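Long-range contacts in beta-lactamase (Nostoc sp., PDB 6NHS), which probably hydrolyses the beta-lactam ring of penicillin-type antibiotics, as a class D serine beta-lactamase: residues L31-S36 with T232-R237; K66-L71 with I165-R170; K133-G138 with K174-S179. All coordinates share one frame; numbering follows the deposited sequence.

Interaction 1 (L31-S36 with T232-R237)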
loop_
_atom_site.group_PDB
_atom_site.type_symbol
_atom_site.label_atom_id
_atom_site.label_comp_id
_atom_site.label_asym_id
_atom_site.label_seq_id
_atom_site.Cartn_x
_atom_site.Cartn_y
_atom_site.Cartn_z
ATOM N N LEU A 31 -17.022 -10.745 10.586
ATOM C CA LEU A 31 -17.348 -9.446 10.014
ATOM C C LEU A 31 -18.152 -9.545 8.726
ATOM O O LEU A 31 -18.514 -8.509 8.161
ATOM C CB LEU A 31 -16.063 -8.655 9.768
ATOM C CG LEU A 31 -15.242 -8.447 11.039
ATOM C CD1 LEU A 31 -13.903 -7.825 10.729
ATOM C CD2 LEU A 31 -16.010 -7.588 12.044
ATOM N N GLY A 32 -18.438 -10.756 8.252
ATOM C CA GLY A 32 -19.264 -10.922 7.069
ATOM C C GLY A 32 -18.648 -10.399 5.791
ATOM O O GLY A 32 -19.373 -9.915 4.916
ATOM N N ILE A 33 -17.328 -10.485 5.652
ATOM C CA ILE A 33 -16.655 -9.993 4.458
ATOM C C ILE A 33 -15.944 -11.149 3.765
ATOM O O ILE A 33 -15.500 -12.112 4.402
ATOM C CB ILE A 33 -15.662 -8.850 4.771
ATOM C CG1 ILE A 33 -14.346 -9.411 5.300
ATOM C CG2 ILE A 33 -16.254 -7.873 5.786
ATOM C CD1 ILE A 33 -13.329 -8.353 5.597
ATOM N N LYS A 34 -15.852 -11.051 2.444
ATOM C CA LYS A 34 -15.105 -11.994 1.630
ATOM C C LYS A 34 -13.744 -11.395 1.315
ATOM O O LYS A 34 -13.651 -10.216 0.954
ATOM C CB LYS A 34 -15.855 -12.316 0.338
ATOM C CG LYS A 34 -17.228 -12.925 0.560
ATOM C CD LYS A 34 -17.851 -13.362 -0.755
ATOM C CE LYS A 34 -19.206 -14.023 -0.539
ATOM N NZ LYS A 34 -19.810 -14.466 -1.829
ATOM N N GLY A 35 -12.694 -12.193 1.461
ATOM C CA GLY A 35 -11.367 -11.691 1.140
ATOM C C GLY A 35 -10.277 -12.657 1.545
ATOM O O GLY A 35 -10.512 -13.861 1.695
ATOM N N SER A 36 -9.082 -12.108 1.736
ATOM C CA SER A 36 -7.904 -12.916 2.006
ATOM C C SER A 36 -6.925 -12.115 2.843
ATOM O O SER A 36 -7.016 -10.887 2.947
ATOM C CB SER A 36 -7.222 -13.364 0.709
ATOM O OG SER A 36 -6.815 -12.238 -0.051
ATOM N N THR A 232 -3.713 -7.572 3.099
ATOM C CA THR A 232 -5.126 -7.882 3.246
ATOM C C THR A 232 -5.875 -7.377 2.019
ATOM O O THR A 232 -5.629 -6.264 1.542
ATOM C CB THR A 232 -5.696 -7.243 4.522
ATOM O OG1 THR A 232 -5.099 -7.857 5.673
ATOM C CG2 THR A 232 -7.201 -7.426 4.592
ATOM N N ASN A 233 -6.785 -8.201 1.505
ATOM C CA ASN A 233 -7.531 -7.873 0.296
ATOM C C ASN A 233 -8.958 -8.364 0.476
ATOM O O ASN A 233 -9.168 -9.552 0.732
ATOM C CB ASN A 233 -6.884 -8.521 -0.933
ATOM C CG ASN A 233 -7.517 -8.074 -2.227
ATOM O OD1 ASN A 233 -8.593 -8.542 -2.596
ATOM N ND2 ASN A 233 -6.847 -7.162 -2.930
ATOM N N ILE A 234 -9.934 -7.459 0.360
ATOM C CA ILE A 234 -11.328 -7.806 0.619
ATOM C C ILE A 234 -12.233 -7.235 -0.467
ATOM O O ILE A 234 -11.872 -6.307 -1.193
ATOM C CB ILE A 234 -11.814 -7.301 1.999
ATOM C CG1 ILE A 234 -11.884 -5.767 2.003
ATOM C CG2 ILE A 234 -10.912 -7.805 3.105
ATOM C CD1 ILE A 234 -12.660 -5.187 3.187
ATOM N N ASP A 235 -13.435 -7.805 -0.552
ATOM C CA ASP A 235 -14.531 -7.180 -1.278
ATOM C C ASP A 235 -15.168 -6.096 -0.416
ATOM O O ASP A 235 -15.417 -6.299 0.775
ATOM C CB ASP A 235 -15.600 -8.210 -1.647
ATOM C CG ASP A 235 -15.136 -9.208 -2.694
ATOM O OD1 ASP A 235 -14.028 -9.051 -3.247
ATOM O OD2 ASP A 235 -15.901 -10.157 -2.960
ATOM N N ILE A 236 -15.449 -4.946 -1.023
ATOM C CA ILE A 236 -16.202 -3.878 -0.373
ATOM C C ILE A 236 -17.519 -3.728 -1.123
ATOM O O ILE A 236 -17.538 -3.304 -2.286
ATOM C CB ILE A 236 -15.423 -2.555 -0.345
ATOM C CG1 ILE A 236 -14.189 -2.684 0.545
ATOM C CG2 ILE A 236 -16.317 -1.412 0.145
ATOM C CD1 ILE A 236 -13.354 -1.421 0.606
ATOM N N ARG A 237 -18.625 -4.082 -0.469
ATOM C CA ARG A 237 -19.943 -3.959 -1.079
ATOM C C ARG A 237 -20.838 -2.949 -0.378
ATOM O O ARG A 237 -21.931 -2.659 -0.879
ATOM C CB ARG A 237 -20.634 -5.330 -1.132
ATOM C CG ARG A 237 -20.161 -6.180 -2.312
ATOM C CD ARG A 237 -20.807 -7.554 -2.337
ATOM N NE ARG A 237 -19.960 -8.561 -1.704
ATOM C CZ ARG A 237 -19.081 -9.316 -2.356
ATOM N NH1 ARG A 237 -18.935 -9.180 -3.668
ATOM N NH2 ARG A 237 -18.350 -10.207 -1.698
HETATM O O HOH W 1 -16.941 -8.496 1.643
#

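Interaction 2 (K66-L71 with I165-R170). With FMT (formic acid), chain K.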
loop_
_atom_site.group_PDB
_atom_site.type_symbol
_atom_site.label_atom_id
_atom_site.label_comp_id
_atom_site.label_asym_id
_atom_site.label_seq_id
_atom_site.Cartn_x
_atom_site.Cartn_y
_atom_site.Cartn_z
ATOM N N LYS A 66 0.799 4.202 -3.448
ATOM C CA LYS A 66 1.502 5.358 -2.897
ATOM C C LYS A 66 2.835 4.965 -2.272
ATOM O O LYS A 66 3.755 5.788 -2.217
ATOM C CB LYS A 66 0.628 6.074 -1.860
ATOM C CG LYS A 66 -0.565 6.824 -2.440
ATOM C CD LYS A 66 -1.269 7.643 -1.350
ATOM C CE LYS A 66 -2.315 8.587 -1.937
ATOM N NZ LYS A 66 -3.541 7.892 -2.410
ATOM N N ILE A 67 2.959 3.723 -1.792
ATOM C CA ILE A 67 4.237 3.272 -1.241
ATOM C C ILE A 67 5.307 3.269 -2.327
ATOM O O ILE A 67 6.387 3.847 -2.162
ATOM C CB ILE A 67 4.092 1.884 -0.593
ATOM C CG1 ILE A 67 3.096 1.925 0.574
ATOM C CG2 ILE A 67 5.457 1.370 -0.133
ATOM C CD1 ILE A 67 2.704 0.525 1.085
ATOM N N PHE A 68 5.010 2.623 -3.458
ATOM C CA PHE A 68 5.937 2.606 -4.588
ATOM C C PHE A 68 6.154 4.009 -5.146
ATOM O O PHE A 68 7.292 4.421 -5.399
ATOM C CB PHE A 68 5.401 1.671 -5.670
ATOM C CG PHE A 68 6.270 1.590 -6.893
ATOM C CD1 PHE A 68 6.116 2.492 -7.932
ATOM C CD2 PHE A 68 7.235 0.601 -7.007
ATOM C CE1 PHE A 68 6.918 2.418 -9.064
ATOM C CE2 PHE A 68 8.034 0.518 -8.137
ATOM C CZ PHE A 68 7.877 1.432 -9.160
ATOM N N ASN A 69 5.065 4.758 -5.346
ATOM C CA ASN A 69 5.161 6.095 -5.928
ATOM C C ASN A 69 6.031 7.015 -5.072
ATOM O O ASN A 69 6.812 7.814 -5.603
ATOM C CB ASN A 69 3.754 6.677 -6.096
ATOM C CG ASN A 69 3.642 7.667 -7.255
ATOM O OD1 ASN A 69 4.640 8.071 -7.853
ATOM N ND2 ASN A 69 2.407 8.061 -7.573
ATOM N N SER A 70 5.909 6.911 -3.744
ATOM C CA SER A 70 6.702 7.747 -2.843
ATOM C C SER A 70 8.192 7.476 -3.006
ATOM O O SER A 70 9.005 8.408 -3.009
ATOM C CB SER A 70 6.295 7.498 -1.383
ATOM O OG SER A 70 4.915 7.742 -1.164
ATOM N N LEU A 71 8.566 6.196 -3.112
ATOM C CA LEU A 71 9.965 5.821 -3.295
ATOM C C LEU A 71 10.537 6.422 -4.570
ATOM O O LEU A 71 11.629 7.007 -4.559
ATOM C CB LEU A 71 10.089 4.298 -3.334
ATOM C CG LEU A 71 9.722 3.592 -2.034
ATOM C CD1 LEU A 71 9.395 2.116 -2.296
ATOM C CD2 LEU A 71 10.886 3.739 -1.054
ATOM N N ILE A 165 3.558 -8.417 -0.723
ATOM C CA ILE A 165 4.510 -8.933 0.260
ATOM C C ILE A 165 5.926 -8.910 -0.306
ATOM O O ILE A 165 6.862 -8.413 0.332
ATOM C CB ILE A 165 4.110 -10.357 0.692
ATOM C CG1 ILE A 165 2.729 -10.361 1.349
ATOM C CG2 ILE A 165 5.154 -10.946 1.629
ATOM C CD1 ILE A 165 2.719 -9.745 2.706
ATOM N N GLU A 166 6.105 -9.465 -1.509
ATOM C CA GLU A 166 7.437 -9.526 -2.106
ATOM C C GLU A 166 8.047 -8.136 -2.235
ATOM O O GLU A 166 9.218 -7.929 -1.897
ATOM C CB GLU A 166 7.361 -10.222 -3.470
ATOM C CG GLU A 166 8.559 -9.984 -4.367
ATOM C CD GLU A 166 9.724 -10.902 -4.076
ATOM O OE1 GLU A 166 9.864 -11.365 -2.922
ATOM O OE2 GLU A 166 10.503 -11.168 -5.017
ATOM N N PHE A 167 7.254 -7.168 -2.699
ATOM C CA PHE A 167 7.731 -5.796 -2.830
ATOM C C PHE A 167 8.150 -5.226 -1.475
ATOM O O PHE A 167 9.243 -4.666 -1.335
ATOM C CB PHE A 167 6.633 -4.950 -3.500
ATOM C CG PHE A 167 6.795 -3.460 -3.320
ATOM C CD1 PHE A 167 7.932 -2.806 -3.768
ATOM C CD2 PHE A 167 5.792 -2.709 -2.722
ATOM C CE1 PHE A 167 8.078 -1.439 -3.600
ATOM C CE2 PHE A 167 5.933 -1.343 -2.552
ATOM C CZ PHE A 167 7.074 -0.709 -3.000
ATOM N N LEU A 168 7.305 -5.385 -0.454
ATOM C CA LEU A 168 7.612 -4.800 0.850
ATOM C C LEU A 168 8.826 -5.465 1.490
ATOM O O LEU A 168 9.658 -4.791 2.111
ATOM C CB LEU A 168 6.398 -4.912 1.770
ATOM C CG LEU A 168 5.208 -4.041 1.381
ATOM C CD1 LEU A 168 3.995 -4.415 2.209
ATOM C CD2 LEU A 168 5.561 -2.563 1.565
ATOM N N GLN A 169 8.939 -6.785 1.350
ATOM C CA GLN A 169 10.066 -7.507 1.925
ATOM C C GLN A 169 11.380 -7.127 1.247
ATOM O O GLN A 169 12.389 -6.897 1.924
ATOM C CB GLN A 169 9.801 -9.011 1.833
ATOM C CG GLN A 169 10.864 -9.876 2.457
ATOM C CD GLN A 169 11.885 -10.349 1.455
ATOM O OE1 GLN A 169 13.050 -10.547 1.792
ATOM N NE2 GLN A 169 11.452 -10.546 0.210
ATOM N N ARG A 170 11.388 -7.045 -0.089
ATOM C CA ARG A 170 12.580 -6.587 -0.802
ATOM C C ARG A 170 12.932 -5.154 -0.430
ATOM O O ARG A 170 14.113 -4.811 -0.284
ATOM C CB ARG A 170 12.370 -6.692 -2.310
ATOM C CG ARG A 170 12.276 -8.129 -2.829
ATOM C CD ARG A 170 12.299 -8.118 -4.340
ATOM N NE ARG A 170 13.648 -7.899 -4.861
ATOM C CZ ARG A 170 13.910 -7.360 -6.048
ATOM N NH1 ARG A 170 12.913 -6.961 -6.830
ATOM N NH2 ARG A 170 15.168 -7.214 -6.450
HETATM C C FMT K . -3.502 7.690 -5.413
HETATM O O1 FMT K . -2.321 7.872 -5.247
HETATM O O2 FMT K . -4.135 6.910 -4.700
#

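Interaction 3 (K133-G138 with K174-S179). With FMT (formic acid), chain I.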
loop_
_atom_site.group_PDB
_atom_site.type_symbol
_atom_site.label_atom_id
_atom_site.label_comp_id
_atom_site.label_asym_id
_atom_site.label_seq_id
_atom_site.Cartn_x
_atom_site.Cartn_y
_atom_site.Cartn_z
ATOM N N LYS A 133 9.708 -1.906 -13.744
ATOM C CA LYS A 133 10.314 -3.150 -14.204
ATOM C C LYS A 133 11.546 -3.517 -13.384
ATOM O O LYS A 133 11.784 -4.700 -13.119
ATOM C CB LYS A 133 10.651 -3.039 -15.690
ATOM C CG LYS A 133 9.412 -2.929 -16.570
ATOM C CD LYS A 133 9.757 -2.960 -18.048
ATOM C CE LYS A 133 8.495 -3.041 -18.896
ATOM N NZ LYS A 133 8.786 -3.119 -20.363
ATOM N N GLN A 134 12.335 -2.525 -12.963
ATOM C CA GLN A 134 13.503 -2.817 -12.135
ATOM C C GLN A 134 13.088 -3.401 -10.790
ATOM O O GLN A 134 13.693 -4.368 -10.307
ATOM C CB GLN A 134 14.330 -1.547 -11.948
ATOM C CG GLN A 134 15.753 -1.772 -11.488
ATOM C CD GLN A 134 16.597 -0.511 -11.598
ATOM O OE1 GLN A 134 17.812 -0.545 -11.397
ATOM N NE2 GLN A 134 15.954 0.611 -11.919
ATOM N N VAL A 135 12.046 -2.834 -10.178
ATOM C CA VAL A 135 11.526 -3.344 -8.910
ATOM C C VAL A 135 10.743 -4.636 -9.118
ATOM O O VAL A 135 10.674 -5.484 -8.215
ATOM C CB VAL A 135 10.664 -2.254 -8.236
ATOM C CG1 VAL A 135 9.894 -2.806 -7.041
ATOM C CG2 VAL A 135 11.541 -1.083 -7.805
ATOM N N GLY A 136 10.155 -4.819 -10.294
ATOM C CA GLY A 136 9.281 -5.955 -10.512
ATOM C C GLY A 136 7.922 -5.793 -9.869
ATOM O O GLY A 136 7.392 -6.756 -9.306
ATOM N N TYR A 137 7.330 -4.598 -9.951
ATOM C CA TYR A 137 6.128 -4.281 -9.182
ATOM C C TYR A 137 4.881 -4.799 -9.896
ATOM O O TYR A 137 4.568 -4.351 -11.003
ATOM C CB TYR A 137 6.022 -2.771 -8.965
ATOM C CG TYR A 137 4.862 -2.377 -8.074
ATOM C CD1 TYR A 137 3.605 -2.126 -8.610
ATOM C CD2 TYR A 137 5.021 -2.277 -6.698
ATOM C CE1 TYR A 137 2.534 -1.776 -7.804
ATOM C CE2 TYR A 137 3.950 -1.923 -5.876
ATOM C CZ TYR A 137 2.711 -1.665 -6.445
ATOM O OH TYR A 137 1.635 -1.320 -5.653
ATOM N N GLY A 138 4.156 -5.717 -9.253
ATOM C CA GLY A 138 2.866 -6.153 -9.777
ATOM C C GLY A 138 2.970 -6.767 -11.162
ATOM O O GLY A 138 3.915 -7.502 -11.474
ATOM N N LYS A 174 16.551 -3.787 1.618
ATOM C CA LYS A 174 17.427 -2.870 0.885
ATOM C C LYS A 174 17.926 -3.480 -0.427
ATOM O O LYS A 174 19.077 -3.284 -0.821
ATOM C CB LYS A 174 18.598 -2.420 1.768
ATOM C CG LYS A 174 18.143 -1.911 3.138
ATOM C CD LYS A 174 19.301 -1.475 4.020
ATOM C CE LYS A 174 18.788 -1.036 5.392
ATOM N NZ LYS A 174 19.833 -0.360 6.207
ATOM N N GLU A 175 17.051 -4.219 -1.113
ATOM C CA GLU A 175 17.380 -4.804 -2.407
ATOM C C GLU A 175 16.947 -3.941 -3.582
ATOM O O GLU A 175 17.435 -4.150 -4.701
ATOM C CB GLU A 175 16.722 -6.175 -2.559
ATOM C CG GLU A 175 17.293 -7.255 -1.690
ATOM C CD GLU A 175 16.688 -8.610 -2.004
ATOM O OE1 GLU A 175 15.913 -8.704 -2.977
ATOM O OE2 GLU A 175 16.992 -9.578 -1.281
ATOM N N LEU A 176 16.033 -2.994 -3.357
ATOM C CA LEU A 176 15.454 -2.188 -4.417
ATOM C C LEU A 176 16.355 -1.000 -4.731
ATOM O O LEU A 176 17.206 -0.617 -3.919
ATOM C CB LEU A 176 14.052 -1.720 -4.003
ATOM C CG LEU A 176 13.096 -2.877 -3.690
ATOM C CD1 LEU A 176 11.693 -2.371 -3.426
ATOM C CD2 LEU A 176 13.105 -3.903 -4.822
ATOM N N PRO A 177 16.202 -0.388 -5.915
ATOM C CA PRO A 177 17.126 0.691 -6.315
ATOM C C PRO A 177 16.751 2.039 -5.712
ATOM O O PRO A 177 16.476 3.014 -6.417
ATOM C CB PRO A 177 16.997 0.674 -7.845
ATOM C CG PRO A 177 15.567 0.304 -8.069
ATOM C CD PRO A 177 15.265 -0.736 -7.000
ATOM N N PHE A 178 16.730 2.098 -4.381
ATOM C CA PHE A 178 16.448 3.327 -3.655
ATOM C C PHE A 178 17.522 3.542 -2.600
ATOM O O PHE A 178 17.969 2.593 -1.948
ATOM C CB PHE A 178 15.049 3.297 -3.001
ATOM C CG PHE A 178 13.942 2.987 -3.971
ATOM C CD1 PHE A 178 13.619 3.880 -4.984
ATOM C CD2 PHE A 178 13.243 1.791 -3.887
ATOM C CE1 PHE A 178 12.616 3.592 -5.887
ATOM C CE2 PHE A 178 12.224 1.502 -4.781
ATOM C CZ PHE A 178 11.913 2.402 -5.785
ATOM N N SER A 179 17.944 4.793 -2.454
ATOM C CA SER A 179 18.968 5.138 -1.483
ATOM C C SER A 179 18.446 4.954 -0.064
ATOM O O SER A 179 17.236 4.932 0.182
ATOM C CB SER A 179 19.415 6.584 -1.676
ATOM O OG SER A 179 18.377 7.466 -1.275
HETATM C C FMT I . 17.236 10.590 -2.475
HETATM O O1 FMT I . 16.524 10.499 -1.472
HETATM O O2 FMT I . 18.323 10.022 -2.618
#

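Interaction 1 (L31-S36 with T232-R237)
Gly35 and Ser36 pair with Ile234 and Asn233 in antiparallel fashion, joining strands 35-41 and 226-236 of the penicillin-binding-protein and serine beta-lactamase fold, its first and last sheet strands in chain order, which lie side by side in the sheet. Gly35 and Ile234 form a non-hydrogen-bonded pair with their CA atoms 3.9 Å apart, an approach helped by the missing side chain of Gly35. Ser36 and Asn233 form the hydrogen-bonded pair beside it, exchanging both N-H to O bonds. Asp235 N extends the pairing to Lys34 O, 2.9 Å away, with a nearly straight N-H...O angle of 170°.

Ile33 and Ile234 meet obliquely on one face of the sheet: Ile33 CD1 lies 3.5 Å from Ile234 CG2 and also touches Ile234 CD1. Ile234 CG1 takes the crowded position between backbone N and carbonyl carbon (chi1 68°), which leaves CG2 beside the N to meet Ile33. Phe28 of helix 25-30 touches both isoleucines. On the other face Ser36 OG stands 3.8 Å from Asn233 CB, while the polar ends bond elsewhere, Ser36 OG to Asn55 and Asn233 OD1 to Arg54.

Beyond the strand pairing, the Lys34 and Arg237 side chains cross obliquely, with Lys34 CD 3.3 Å from Arg237 NH2. Lys34 CB lies in the guanidinium plane at its edge, and Asp235 CB lies over one face, toward its rim. Arg237 NH2 forms a salt bridge with Asp235 OD2 at 2.8 Å, although the hydrogen bond within it is weak; Asp235 OD1 turns to Arg54. Lys34 NZ is 4.5 Å from Arg237 NH2, a like-charge approach that the Asp235 carboxylate may partly offset. One water accepts from Lys34 N at 2.9 Å and donates to Asp235 O.

Interaction 2 (K66-L71 with I165-R170)
Ile67 and Phe68 on helix 66-71 come opposite Leu168 and Phe167 on helix 165-170, the two segment axes approaching to 11.8 Å with their N-to-C directions 37° apart. At this separation long side chains must span the interface, and Phe167 does most of the work. Its CG is anti to the backbone N (chi1 162°), and the ring reaches helix 66-71 with its far atoms. Phe167 CE2 lies 3.7 Å from Ile67 CG2, the two side chains crossing obliquely. Phe167 CZ meets Leu71 CD1 tip to tip at 3.7 Å, the methyl sitting at the ring edge near its plane. The same CZ is 3.8 Å from Phe68 CA. The Phe68 and Phe167 side chains cross at about a right angle, and Phe167 CE1 approaches the edge of the Phe68 ring, 4.1 Å from Phe68 CD2. Beside this, Ile67 CD1 touches Leu168 CD2 at 4.2 Å. Tyr137 adds an edge-to-face partner for Phe167.

Lys66 lies on the same helix but takes no part in the contact: its NZ bonds Ser63 OG, consistent with the SxxK motif of this family, and a bound formic acid molecule, probably from the crystallisation liquor, hydrogen-bonds to both residues. The contact between the helices themselves is made of buried hydrocarbon, consistent with their being held here by apolar packing, with no hydrogen bonds between the two segments.

Interaction 3 (K133-G138 with K174-S179)
Val135 packs against Pro177 and Leu176 in the aliphatic part of the contact, Val135 CG2 lying 3.8 Å from Pro177 CD as the valine and proline side chains cross at about a right angle. The branches of Val135 divide the work. Val135 CG1, anti to the backbone N (chi1 170°), lies 4.1 Å from Leu176 CD2 and touches Leu176 CD1 too. CG2, beside the backbone N, serves Pro177 and also the aromatic partner: Phe178 CE2 stands 4.0 Å from Val135 CG2, approached obliquely and again with the side chains nearly perpendicular. Behind this group Phe167 touches both Val135 and Leu176, and Leu71 touches Phe178.

Both segments lie at helix ends. Helix 125-135 ends in a Schellman motif with Gly136 as its C-prime residue (phi 76°), Tyr137 N returning to Ile132 O. Across the contact, the loop between helices 161-172 and 180-189 begins with a second Schellman motif, Lys174 being C-prime and Glu175 N returning to Arg170 O. Pro177 is the centre of an inverse gamma turn, in which Phe178 N makes a weak bond to Leu176 O at 2.8 Å.

At the outer edge the packing is of a polar group on an apolar ring. The extended Gln134 and the proline slide past each other in opposite directions, placing Gln134 CD 3.8 Å from Pro177 CG and Gln134 OE1 3.8 Å from Pro177 CB; these are van der Waals contacts.

Polar bonds are made around the contact instead. Glu175 forms salt bridges with Arg170 and Arg173. Ser179, the N-cap of helix 180-189, donates from OG to a bound formic acid molecule (probably from the crystallisation liquor), whose O2 is 2.9 Å from Ser179 OG and which is also bonded by Arg181 and Thr182.

How the interactions relate
Interactions 2 and 3 are neighbours, their centres about 8 Å apart, and both draw on helix 161-172, interaction 2 on the helix itself and interaction 3 on the loop that follows it. Phe68 CD2 packs on Tyr137 CD2 at 3.6 Å between them. Interaction 2 lies deepest, about 7 Å from the centre of the chain; interaction 3 moves outward to about 15 Å, where buried hydrocarbon gives way to an exposed glutamine. Interaction 1, centred about 22 Å from interaction 2, is mostly buried though about 16 Å from the chain's centre, with Lys34 and Arg237 exposed at one end. It joins sheet strands through backbone bonds, whereas interactions 2 and 3 rely on side-chain packing.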